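Local coordinates for protein YiiM (Escherichia coli, PDB 1O65) that is of unknown function but has a MOSC domain, and so possibly binds molybdenum and acts as an oxidoreductase on nitrogenous compounds, at residues Gly42-Thr47 and Gly164-Asp169; Phe116-Ala121 and Ala170-Val175; Leu78-Glu83 and Thr151-Trp156; Tyr72-Tyr77 and Ser101-Thr106. One frame throughout, in Å; residues are numbered along the deposited sequence.

In the fold
All four interactions belong to the MOSC region and describe its structural packing rather than an identified active site. Interactions 1 and 2, with centres 11 Å apart, are joined by a short chain link from strand 164-167 to strand 172-176. They touch where Val166 packs on Trp118 and Ala121 and where the backbones of Lys165 and Glu120 meet. Interactions 3 and 4 share helix 75-83 and have centres 9 Å apart; Tyr72 OH ties them by meeting Trp80 NE1 and the carbonyl of Lys153. Interactions 2 and 4, about 17 Å apart between centres, meet where Leu105 touches Phe116 and Leu172, which also touches Thr102. Interactions 1 and 3, about 27 Å apart between centres, do not touch.

Interaction 1: Gly42-Thr47 and Gly164-Asp169; sequences GELMLT and GKVSAD
No aromatic ring enters this contact between Gly42-Thr47 and Gly164-Asp169; its flat groups are peptide planes, most of them met in plane by N-H groups of the partner strand, and the carboxylate of Glu43, which the aliphatic end of Lys165 approaches. Leu44 and Val166 form an antiparallel hydrogen-bonded pair: Leu44 N gives to Val166 O at 3.1 Å and Val166 N to Leu44 O at 2.9 Å, both in the plane of the accepting carbonyl. The Leu46-Gly164 pair is less regular. Leu46 N sits above the plane of the Gly164 carbonyl, 2.8 Å from its O, and the bond from Gly164 N to Leu46 O is bent to 144°. Glu43, Met45 and Lys165 line the exposed face. The extended Glu43 chain crosses Lys165 obliquely, so that OE2 is 3.0 Å from Lys165 CD yet 3.9 Å from NZ, a long salt bridge. Met45, bent at chi2 (58°), lays CE 3.4 Å from Gly164 N. On the other face Val166 divides its branches, CG2 lying 3.2 Å from Leu44 O and also against Leu44 CD2, and CG1 meeting Leu46 CB at 3.9 Å. An alanine at Val166 would lose both branches and would probably weaken the packing against Leu44 and Leu46. Strand 43-47 is the middle strand of a small antiparallel sheet, flanked by strands 50-51 and 164-167; Leu46 and Val166 face Leu51, and both rest on Trp118 and Ala121, which join this sheet to the larger one.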
# COMPACT_ATOMS: atom_id res chain seq x y z
N GLY A 42 -5.21 18.64 -11.56
CA GLY A 42 -4.01 19.39 -11.90
C GLY A 42 -2.81 18.91 -11.09
O GLY A 42 -2.82 17.85 -10.47
N GLU A 43 -1.77 19.73 -11.08
CA GLU A 43 -0.55 19.39 -10.36
C GLU A 43 -0.64 19.92 -8.93
O GLU A 43 -1.45 20.79 -8.64
CB GLU A 43 0.70 19.85 -11.04
CG GLU A 43 0.87 21.34 -11.17
CD GLU A 43 2.03 21.71 -12.07
OE1 GLU A 43 2.26 20.99 -13.07
OE2 GLU A 43 2.71 22.70 -11.77
N LEU A 44 0.08 19.24 -8.07
CA LEU A 44 0.18 19.53 -6.66
C LEU A 44 1.53 19.04 -6.11
O LEU A 44 2.22 18.16 -6.62
CB LEU A 44 -0.97 19.01 -5.84
CG LEU A 44 -1.21 17.52 -5.68
CD1 LEU A 44 -2.53 17.24 -4.99
CD2 LEU A 44 -1.16 16.78 -7.02
N MET A 45 1.92 19.67 -5.01
CA MET A 45 3.14 19.42 -4.30
C MET A 45 3.05 18.16 -3.45
O MET A 45 2.07 17.91 -2.73
CB MET A 45 3.43 20.65 -3.44
CG MET A 45 4.79 20.62 -2.78
SD MET A 45 6.18 20.49 -3.94
CE MET A 45 7.40 19.81 -2.81
N LEU A 46 4.02 17.26 -3.65
CA LEU A 46 4.07 16.05 -2.81
C LEU A 46 5.17 16.30 -1.77
O LEU A 46 6.34 16.45 -2.14
CB LEU A 46 4.33 14.79 -3.61
CG LEU A 46 4.76 13.55 -2.83
CD1 LEU A 46 3.80 13.17 -1.70
CD2 LEU A 46 4.95 12.34 -3.75
N THR A 47 4.77 16.41 -0.50
CA THR A 47 5.75 16.66 0.56
C THR A 47 6.10 15.38 1.29
O THR A 47 5.48 14.34 1.06
CB THR A 47 5.25 17.72 1.56
OG1 THR A 47 6.36 18.07 2.42
CG2 THR A 47 4.14 17.23 2.45
N GLY A 164 8.30 16.87 -4.36
CA GLY A 164 8.25 17.63 -5.60
C GLY A 164 6.85 17.72 -6.20
O GLY A 164 5.90 17.13 -5.68
N LYS A 165 6.71 18.52 -7.25
CA LYS A 165 5.45 18.65 -7.94
C LYS A 165 5.19 17.35 -8.70
O LYS A 165 6.11 16.76 -9.27
CB LYS A 165 5.41 19.81 -8.93
CG LYS A 165 4.81 21.11 -8.45
CD LYS A 165 4.76 22.11 -9.61
CE LYS A 165 4.43 23.51 -9.16
NZ LYS A 165 3.41 23.55 -8.08
N VAL A 166 3.96 16.89 -8.61
CA VAL A 166 3.50 15.67 -9.25
C VAL A 166 2.14 15.99 -9.86
O VAL A 166 1.65 17.11 -9.62
CB VAL A 166 3.29 14.55 -8.20
CG1 VAL A 166 4.58 14.16 -7.48
CG2 VAL A 166 2.25 14.98 -7.18
N SER A 167 1.54 15.08 -10.61
CA SER A 167 0.22 15.35 -11.14
C SER A 167 -0.40 14.09 -11.73
O SER A 167 0.24 13.08 -12.00
CB SER A 167 0.24 16.49 -12.16
OG SER A 167 0.61 16.04 -13.45
N ALA A 168 -1.69 14.19 -12.02
CA ALA A 168 -2.47 13.13 -12.62
C ALA A 168 -1.96 12.87 -14.04
O ALA A 168 -2.16 11.78 -14.58
CB ALA A 168 -3.94 13.50 -12.66
N ASP A 169 -1.28 13.86 -14.60
CA ASP A 169 -0.72 13.77 -15.92
C ASP A 169 0.60 13.03 -15.97
O ASP A 169 0.87 12.42 -17.00
CB ASP A 169 -0.56 15.17 -16.55
CG ASP A 169 -1.97 15.66 -16.86
OD1 ASP A 169 -2.71 14.87 -17.49
OD2 ASP A 169 -2.32 16.77 -16.42

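Interaction 2: Phe116-Ala121 and Ala170-Val175; sequences FRWGEA and APLELV
Backbone bonds, a salt bridge, a water and aromatic packing join Phe116-Ala121 to Ala170-Val175, whose strand 172-176 runs antiparallel to 115-118. In the backbone, Arg117 and Glu173 are a hydrogen-bonded pair, with Arg117 N 2.8 Å from Glu173 O and the return bond from Glu173 N to Arg117 O equally short. The same two residues pair their charges: Arg117, bent at chi3 (59°), presents its side, NE lying 3.3 Å from Glu173 OE2 and NH2 3.0 Å from OE1. Both oxygens lie near the guanidinium plane but are met from above the carboxylate, the two planes being 47° apart. Water 1 also binds this carboxylate, accepting from Gly119 N and donating to Pro171 O and Glu173 OE2. Among the rings, Leu174 CD1 lies over a face of Phe116, 4.0 Å from its centroid, and Leu172 CD2 covers the five-membered ring of Trp118. At the indole edge, Trp118 NE1 makes a weak, bent bond of 2.8 Å to Ala170 O, and another weak one to Ser167 O. A type II' turn from Trp118 to Ala121 leads into strand 121-128, closing a beta hairpin; strand 172-176 lies between strands 115-118 and 14-21, whose Val17 and Val19 pack on Trp118.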
# COMPACT_ATOMS: atom_id res chain seq x y z
N PHE A 116 9.97 4.72 -7.49
CA PHE A 116 9.35 5.25 -8.68
C PHE A 116 9.58 6.78 -8.77
O PHE A 116 9.58 7.47 -7.75
CB PHE A 116 7.85 5.00 -8.70
CG PHE A 116 7.32 3.62 -8.84
CD1 PHE A 116 7.31 2.77 -7.73
CD2 PHE A 116 6.81 3.14 -10.03
CE1 PHE A 116 6.78 1.49 -7.82
CE2 PHE A 116 6.28 1.85 -10.15
CZ PHE A 116 6.28 1.03 -9.04
N ARG A 117 9.84 7.23 -9.98
CA ARG A 117 9.94 8.65 -10.27
C ARG A 117 8.50 9.06 -10.68
O ARG A 117 7.89 8.27 -11.40
CB ARG A 117 10.90 9.03 -11.39
CG ARG A 117 10.92 10.54 -11.65
CD ARG A 117 12.02 10.96 -12.60
NE ARG A 117 11.90 10.30 -13.89
CZ ARG A 117 12.90 10.05 -14.73
NH1 ARG A 117 14.14 10.39 -14.45
NH2 ARG A 117 12.64 9.41 -15.88
N TRP A 118 8.02 10.14 -10.11
CA TRP A 118 6.70 10.67 -10.36
C TRP A 118 6.80 12.20 -10.47
O TRP A 118 6.93 12.91 -9.47
CB TRP A 118 5.70 10.28 -9.26
CG TRP A 118 4.28 10.67 -9.53
CD1 TRP A 118 3.68 10.82 -10.76
CD2 TRP A 118 3.23 10.92 -8.57
NE1 TRP A 118 2.37 11.15 -10.63
CE2 TRP A 118 2.07 11.25 -9.29
CE3 TRP A 118 3.19 10.93 -7.18
CZ2 TRP A 118 0.86 11.57 -8.67
CZ3 TRP A 118 1.99 11.26 -6.56
CH2 TRP A 118 0.84 11.55 -7.29
N GLY A 119 6.86 12.66 -11.72
CA GLY A 119 7.00 14.09 -12.01
C GLY A 119 8.31 14.54 -11.37
O GLY A 119 9.36 14.01 -11.73
N GLU A 120 8.25 15.46 -10.41
CA GLU A 120 9.51 15.90 -9.80
C GLU A 120 9.81 15.10 -8.53
O GLU A 120 10.81 15.39 -7.90
CB GLU A 120 9.40 17.38 -9.36
CG GLU A 120 8.62 18.23 -10.35
CD GLU A 120 9.53 18.68 -11.49
OE1 GLU A 120 10.00 17.81 -12.24
OE2 GLU A 120 9.71 19.92 -11.55
N ALA A 121 9.00 14.12 -8.19
CA ALA A 121 9.19 13.37 -6.97
C ALA A 121 9.81 12.00 -7.15
O ALA A 121 9.97 11.48 -8.24
CB ALA A 121 7.85 13.20 -6.23
N ALA A 170 1.44 13.16 -14.95
CA ALA A 170 2.70 12.43 -14.92
C ALA A 170 2.49 10.99 -14.45
O ALA A 170 1.92 10.75 -13.38
CB ALA A 170 3.67 13.12 -13.95
N PRO A 171 2.99 10.03 -15.21
CA PRO A 171 2.91 8.63 -14.87
C PRO A 171 3.94 8.18 -13.84
O PRO A 171 4.95 8.84 -13.62
CB PRO A 171 3.27 7.93 -16.20
CG PRO A 171 4.22 8.88 -16.85
CD PRO A 171 3.71 10.26 -16.49
N LEU A 172 3.63 7.08 -13.13
CA LEU A 172 4.60 6.50 -12.21
C LEU A 172 5.65 5.76 -13.06
O LEU A 172 5.27 5.00 -13.95
CB LEU A 172 3.99 5.46 -11.26
CG LEU A 172 2.80 5.93 -10.44
CD1 LEU A 172 2.29 4.79 -9.56
CD2 LEU A 172 3.18 7.14 -9.59
N GLU A 173 6.91 6.04 -12.83
CA GLU A 173 7.97 5.38 -13.61
C GLU A 173 8.89 4.60 -12.67
O GLU A 173 9.60 5.17 -11.83
CB GLU A 173 8.80 6.40 -14.38
CG GLU A 173 8.04 7.49 -15.11
CD GLU A 173 8.90 8.70 -15.42
OE1 GLU A 173 9.75 8.60 -16.32
OE2 GLU A 173 8.79 9.75 -14.75
N LEU A 174 8.92 3.29 -12.86
CA LEU A 174 9.79 2.47 -12.00
C LEU A 174 11.24 2.75 -12.37
O LEU A 174 11.63 2.57 -13.52
CB LEU A 174 9.41 1.00 -12.13
CG LEU A 174 10.35 0.04 -11.37
CD1 LEU A 174 9.99 0.03 -9.89
CD2 LEU A 174 10.34 -1.35 -12.00
N VAL A 175 12.07 3.11 -11.40
CA VAL A 175 13.47 3.43 -11.69
C VAL A 175 14.43 2.51 -10.99
O VAL A 175 15.52 2.24 -11.53
CB VAL A 175 13.78 4.91 -11.43
CG1 VAL A 175 13.24 5.41 -10.10
CG2 VAL A 175 15.29 5.14 -11.45
O HOH W 1 6.62 11.09 -14.03

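Interaction 3: Leu78-Glu83 and Thr151-Trp156; sequences LYWARE and TGKVGW
The backbones keep their distance, Tyr79 CA lying 9.3 Å from Lys153 CA, and the chain at Gly152 leaves helix 144-151 with positive phi (85°) before an inverse gamma turn centred on Lys153. Side chains alone therefore bridge helix 75-83 and this loop. Tyr79, with CG anti to its backbone N (chi1 175°), offers a ring face to Lys153, whose chain crosses it at about a right angle. Lys153 CE sits over the ring centre, 3.4 Å from the centroid of Tyr79, making a CH-pi contact. The chain bends at chi4 (-76°) and leaves NZ over the same face, 4.1 Å from the Tyr79 centroid, as a cation-pi partner. Glu83 CG, one helical turn on, covers the opposite face, so the Tyr79 ring is sandwiched between two aliphatic chains, while Trp80 CZ3 lies in plane at its edge. At the far tip Tyr79 OH meets Thr151 CG2 end to end at 3.7 Å. Trp80 CH2 approaches Thr151 OG1 at 4.0 Å, a hydroxyl that is hydrogen-bonded to the carbonyls of Leu147 and Met148; Trp80 NE1 instead bonds to Tyr72 OH. A leucine in place of Tyr79 would lose the aromatic face and hydroxyl, and would probably leave the Lys153 ammonium less well held. With no hydrogen bond crossing between the segments, the contact relies on dispersion and on attraction between a charge and a pi cloud, which probably restrains the lysine chain across the ring.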
# COMPACT_ATOMS: atom_id res chain seq x y z
N LEU A 78 -12.81 -5.07 -9.54
CA LEU A 78 -13.48 -6.13 -10.30
C LEU A 78 -13.78 -7.30 -9.34
O LEU A 78 -14.91 -7.77 -9.22
CB LEU A 78 -12.59 -6.64 -11.43
CG LEU A 78 -12.24 -5.61 -12.52
CD1 LEU A 78 -11.18 -6.18 -13.46
CD2 LEU A 78 -13.51 -5.22 -13.29
N TYR A 79 -12.75 -7.78 -8.64
CA TYR A 79 -12.95 -8.85 -7.69
C TYR A 79 -14.00 -8.51 -6.64
O TYR A 79 -14.88 -9.32 -6.34
CB TYR A 79 -11.62 -9.24 -7.02
CG TYR A 79 -11.81 -10.27 -5.92
CD1 TYR A 79 -11.82 -11.62 -6.18
CD2 TYR A 79 -11.99 -9.87 -4.61
CE1 TYR A 79 -12.00 -12.55 -5.17
CE2 TYR A 79 -12.15 -10.78 -3.59
CZ TYR A 79 -12.17 -12.11 -3.87
OH TYR A 79 -12.35 -13.02 -2.84
N TRP A 80 -13.95 -7.33 -6.02
CA TRP A 80 -14.94 -7.02 -4.99
C TRP A 80 -16.34 -6.90 -5.54
O TRP A 80 -17.27 -7.45 -4.93
CB TRP A 80 -14.55 -5.80 -4.16
CG TRP A 80 -13.25 -5.97 -3.42
CD1 TRP A 80 -12.15 -5.19 -3.54
CD2 TRP A 80 -12.93 -7.01 -2.48
NE1 TRP A 80 -11.15 -5.67 -2.73
CE2 TRP A 80 -11.60 -6.78 -2.06
CE3 TRP A 80 -13.62 -8.09 -1.94
CZ2 TRP A 80 -10.95 -7.60 -1.12
CZ3 TRP A 80 -12.99 -8.89 -0.99
CH2 TRP A 80 -11.66 -8.65 -0.59
N ALA A 81 -16.53 -6.23 -6.68
CA ALA A 81 -17.85 -6.12 -7.27
C ALA A 81 -18.43 -7.51 -7.57
O ALA A 81 -19.62 -7.70 -7.36
CB ALA A 81 -17.88 -5.25 -8.51
N ARG A 82 -17.62 -8.45 -8.00
CA ARG A 82 -18.07 -9.81 -8.28
C ARG A 82 -18.31 -10.60 -7.00
O ARG A 82 -18.97 -11.64 -7.01
CB ARG A 82 -17.03 -10.50 -9.16
CG ARG A 82 -17.34 -11.93 -9.54
CD ARG A 82 -16.07 -12.66 -9.95
NE ARG A 82 -15.32 -11.93 -10.96
CZ ARG A 82 -14.00 -11.75 -10.98
NH1 ARG A 82 -13.21 -12.24 -10.02
NH2 ARG A 82 -13.46 -11.05 -11.98
N GLU A 83 -17.71 -10.18 -5.89
CA GLU A 83 -17.94 -10.87 -4.62
C GLU A 83 -19.15 -10.30 -3.91
O GLU A 83 -19.82 -10.94 -3.10
CB GLU A 83 -16.68 -10.78 -3.75
CG GLU A 83 -15.52 -11.60 -4.33
CD GLU A 83 -15.82 -13.08 -4.22
OE1 GLU A 83 -16.25 -13.50 -3.12
OE2 GLU A 83 -15.63 -13.80 -5.22
N THR A 151 -7.11 -12.35 1.23
CA THR A 151 -6.85 -12.50 -0.21
C THR A 151 -5.54 -11.85 -0.60
O THR A 151 -4.97 -12.07 -1.66
CB THR A 151 -7.99 -11.84 -1.00
OG1 THR A 151 -8.06 -10.44 -0.62
CG2 THR A 151 -9.30 -12.56 -0.71
N GLY A 152 -5.06 -10.97 0.29
CA GLY A 152 -3.80 -10.26 0.00
C GLY A 152 -4.08 -9.04 -0.86
O GLY A 152 -3.14 -8.34 -1.24
N LYS A 153 -5.34 -8.73 -1.13
CA LYS A 153 -5.71 -7.59 -1.97
C LYS A 153 -5.73 -6.33 -1.11
O LYS A 153 -6.79 -5.77 -0.85
CB LYS A 153 -7.07 -7.84 -2.63
CG LYS A 153 -7.08 -9.13 -3.45
CD LYS A 153 -8.47 -9.36 -4.05
CE LYS A 153 -8.66 -10.79 -4.53
NZ LYS A 153 -7.95 -11.05 -5.81
N VAL A 154 -4.52 -5.86 -0.76
CA VAL A 154 -4.45 -4.75 0.20
C VAL A 154 -3.84 -3.49 -0.35
O VAL A 154 -4.14 -2.40 0.16
CB VAL A 154 -3.65 -5.22 1.44
CG1 VAL A 154 -4.27 -6.46 2.05
CG2 VAL A 154 -2.19 -5.50 1.06
N GLY A 155 -3.07 -3.57 -1.45
CA GLY A 155 -2.45 -2.29 -1.88
C GLY A 155 -1.20 -2.06 -1.02
O GLY A 155 -0.77 -2.95 -0.30
N TRP A 156 -0.57 -0.91 -1.16
CA TRP A 156 0.68 -0.65 -0.45
C TRP A 156 0.90 0.83 -0.21
O TRP A 156 0.26 1.67 -0.83
CB TRP A 156 1.86 -1.21 -1.28
CG TRP A 156 1.85 -0.69 -2.69
CD1 TRP A 156 2.43 0.45 -3.15
CD2 TRP A 156 1.21 -1.31 -3.80
NE1 TRP A 156 2.21 0.56 -4.50
CE2 TRP A 156 1.44 -0.49 -4.93
CE3 TRP A 156 0.44 -2.47 -3.97
CZ2 TRP A 156 0.93 -0.79 -6.19
CZ3 TRP A 156 -0.07 -2.76 -5.22
CH2 TRP A 156 0.18 -1.93 -6.31

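Interaction 4: Tyr72-Tyr77 and Ser101-Thr106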
# COMPACT_ATOMS: atom_id res chain seq x y z
N TYR A 72 -3.95 1.75 -4.42
CA TYR A 72 -4.85 0.59 -4.51
C TYR A 72 -5.08 0.26 -5.99
O TYR A 72 -5.41 1.10 -6.84
CB TYR A 72 -6.15 0.75 -3.75
CG TYR A 72 -6.85 -0.54 -3.39
CD1 TYR A 72 -6.34 -1.39 -2.42
CD2 TYR A 72 -8.05 -0.92 -4.00
CE1 TYR A 72 -6.96 -2.57 -2.06
CE2 TYR A 72 -8.68 -2.09 -3.65
CZ TYR A 72 -8.14 -2.92 -2.68
OH TYR A 72 -8.77 -4.09 -2.34
N PRO A 73 -4.78 -0.98 -6.35
CA PRO A 73 -4.95 -1.38 -7.74
C PRO A 73 -6.42 -1.42 -8.10
O PRO A 73 -7.23 -2.06 -7.39
CB PRO A 73 -4.31 -2.76 -7.80
CG PRO A 73 -3.43 -2.86 -6.58
CD PRO A 73 -4.07 -1.98 -5.53
N ARG A 74 -6.79 -0.77 -9.21
CA ARG A 74 -8.17 -0.88 -9.69
C ARG A 74 -8.51 -2.34 -10.02
O ARG A 74 -9.71 -2.67 -9.97
CB ARG A 74 -8.47 -0.03 -10.92
CG ARG A 74 -8.51 1.47 -10.64
CD ARG A 74 -9.15 2.25 -11.79
NE ARG A 74 -8.22 2.38 -12.89
CZ ARG A 74 -7.23 3.19 -13.16
NH1 ARG A 74 -6.85 4.17 -12.36
NH2 ARG A 74 -6.53 3.05 -14.30
N GLU A 75 -7.57 -3.20 -10.39
CA GLU A 75 -7.91 -4.61 -10.62
C GLU A 75 -8.75 -5.19 -9.47
O GLU A 75 -9.71 -5.93 -9.73
CB GLU A 75 -6.65 -5.45 -10.78
CG GLU A 75 -5.80 -5.23 -12.00
CD GLU A 75 -4.86 -4.06 -12.04
OE1 GLU A 75 -4.95 -3.11 -11.23
OE2 GLU A 75 -3.97 -4.04 -12.96
N HIS A 76 -8.53 -4.82 -8.20
CA HIS A 76 -9.26 -5.40 -7.10
C HIS A 76 -10.72 -5.03 -7.04
O HIS A 76 -11.48 -5.74 -6.35
CB HIS A 76 -8.62 -5.12 -5.74
CG HIS A 76 -7.19 -5.53 -5.62
ND1 HIS A 76 -6.67 -6.61 -6.30
CD2 HIS A 76 -6.17 -5.00 -4.90
CE1 HIS A 76 -5.37 -6.70 -6.04
NE2 HIS A 76 -5.06 -5.74 -5.17
N TYR A 77 -11.16 -3.93 -7.63
CA TYR A 77 -12.57 -3.57 -7.62
C TYR A 77 -13.37 -4.59 -8.43
O TYR A 77 -14.51 -4.92 -8.06
CB TYR A 77 -12.79 -2.14 -8.15
CG TYR A 77 -12.28 -1.09 -7.18
CD1 TYR A 77 -12.68 -1.11 -5.86
CD2 TYR A 77 -11.33 -0.14 -7.57
CE1 TYR A 77 -12.22 -0.16 -4.96
CE2 TYR A 77 -10.85 0.80 -6.68
CZ TYR A 77 -11.30 0.78 -5.37
OH TYR A 77 -10.85 1.70 -4.47
N SER A 101 -4.35 5.64 -8.00
CA SER A 101 -5.16 4.58 -8.61
C SER A 101 -4.62 4.27 -10.00
O SER A 101 -4.42 5.18 -10.79
CB SER A 101 -6.62 4.96 -8.65
OG SER A 101 -7.39 3.99 -9.35
N THR A 102 -4.36 2.99 -10.29
CA THR A 102 -3.82 2.53 -11.54
C THR A 102 -4.32 1.15 -12.01
O THR A 102 -5.00 0.39 -11.34
CB THR A 102 -2.29 2.25 -11.38
OG1 THR A 102 -2.17 1.24 -10.36
CG2 THR A 102 -1.45 3.45 -11.08
N ASP A 103 -3.82 0.79 -13.19
CA ASP A 103 -3.96 -0.52 -13.79
C ASP A 103 -2.50 -1.02 -14.00
O ASP A 103 -1.63 -0.15 -14.06
CB ASP A 103 -4.59 -0.53 -15.16
CG ASP A 103 -6.08 -0.29 -15.19
OD1 ASP A 103 -6.87 -1.12 -14.70
OD2 ASP A 103 -6.43 0.77 -15.77
N GLY A 104 -2.28 -2.32 -14.05
CA GLY A 104 -0.95 -2.85 -14.32
C GLY A 104 -0.04 -3.04 -13.14
O GLY A 104 1.06 -3.56 -13.33
N LEU A 105 -0.39 -2.58 -11.93
CA LEU A 105 0.46 -2.73 -10.76
C LEU A 105 -0.28 -3.45 -9.65
O LEU A 105 -1.32 -2.99 -9.16
CB LEU A 105 0.96 -1.38 -10.26
CG LEU A 105 2.02 -0.68 -11.11
CD1 LEU A 105 2.31 0.72 -10.58
CD2 LEU A 105 3.31 -1.47 -11.15
N THR A 106 0.22 -4.62 -9.24
CA THR A 106 -0.43 -5.39 -8.19
C THR A 106 0.57 -5.84 -7.14
O THR A 106 1.78 -5.63 -7.25
CB THR A 106 -1.13 -6.65 -8.73
OG1 THR A 106 -0.11 -7.56 -9.20
CG2 THR A 106 -2.11 -6.38 -9.87
O HOH W 2 -7.73 2.37 -7.30
O HOH W 3 -4.64 5.10 -14.07
O HOH W 4 -2.87 -1.46 -10.85
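Close packing around Pro73, Arg74 and Glu75 gives way, at Asp103, to a charged, more exposed side. On the tight side Arg74 N donates to Thr102 O at 3.0 Å, nearly along the C=O axis, just where the chain passes from strand into helix 75-83. Pro73 CB presses on Leu105 O at 3.3 Å. Glu75, bent at chi2 (80°), brings its carboxylate back to the loop, where the syn lone pair of OE2 takes the N-H of Gly104 in a short 2.6 Å bond. Its other oxygen, OE1, lies 2.7 Å from water 4, which accepts from Leu105 N, so Glu75 holds the loop directly at Gly104 and through a water at Leu105. The Arg74 chain runs along Ser101, CG lying 3.0 Å from Ser101 OG, and one guanidinium face lies over Thr102 C. On the looser side Arg74 NH2 forms a salt bridge to Asp103 OD2 at 2.7 Å, met from 62° above the carboxylate plane, with the flat groups 82° apart; water 3 accepts from the same NH2. Glu75 OE1 and Asp103 OD1 are 4.4 Å apart, and their like charges would probably raise the proton affinity of one or both, an effect that Arg74 would offset. The contact closes a beta-alpha-beta unit in which strands 69-73 and 100-102 run parallel, linked through helix 75-83. Strand 14-21 borders 100-102 on its other side, supplying Asp18 as a second salt-bridge partner for Arg74, and Trp156 of strand 156-160 packs against Pro73 and Leu105.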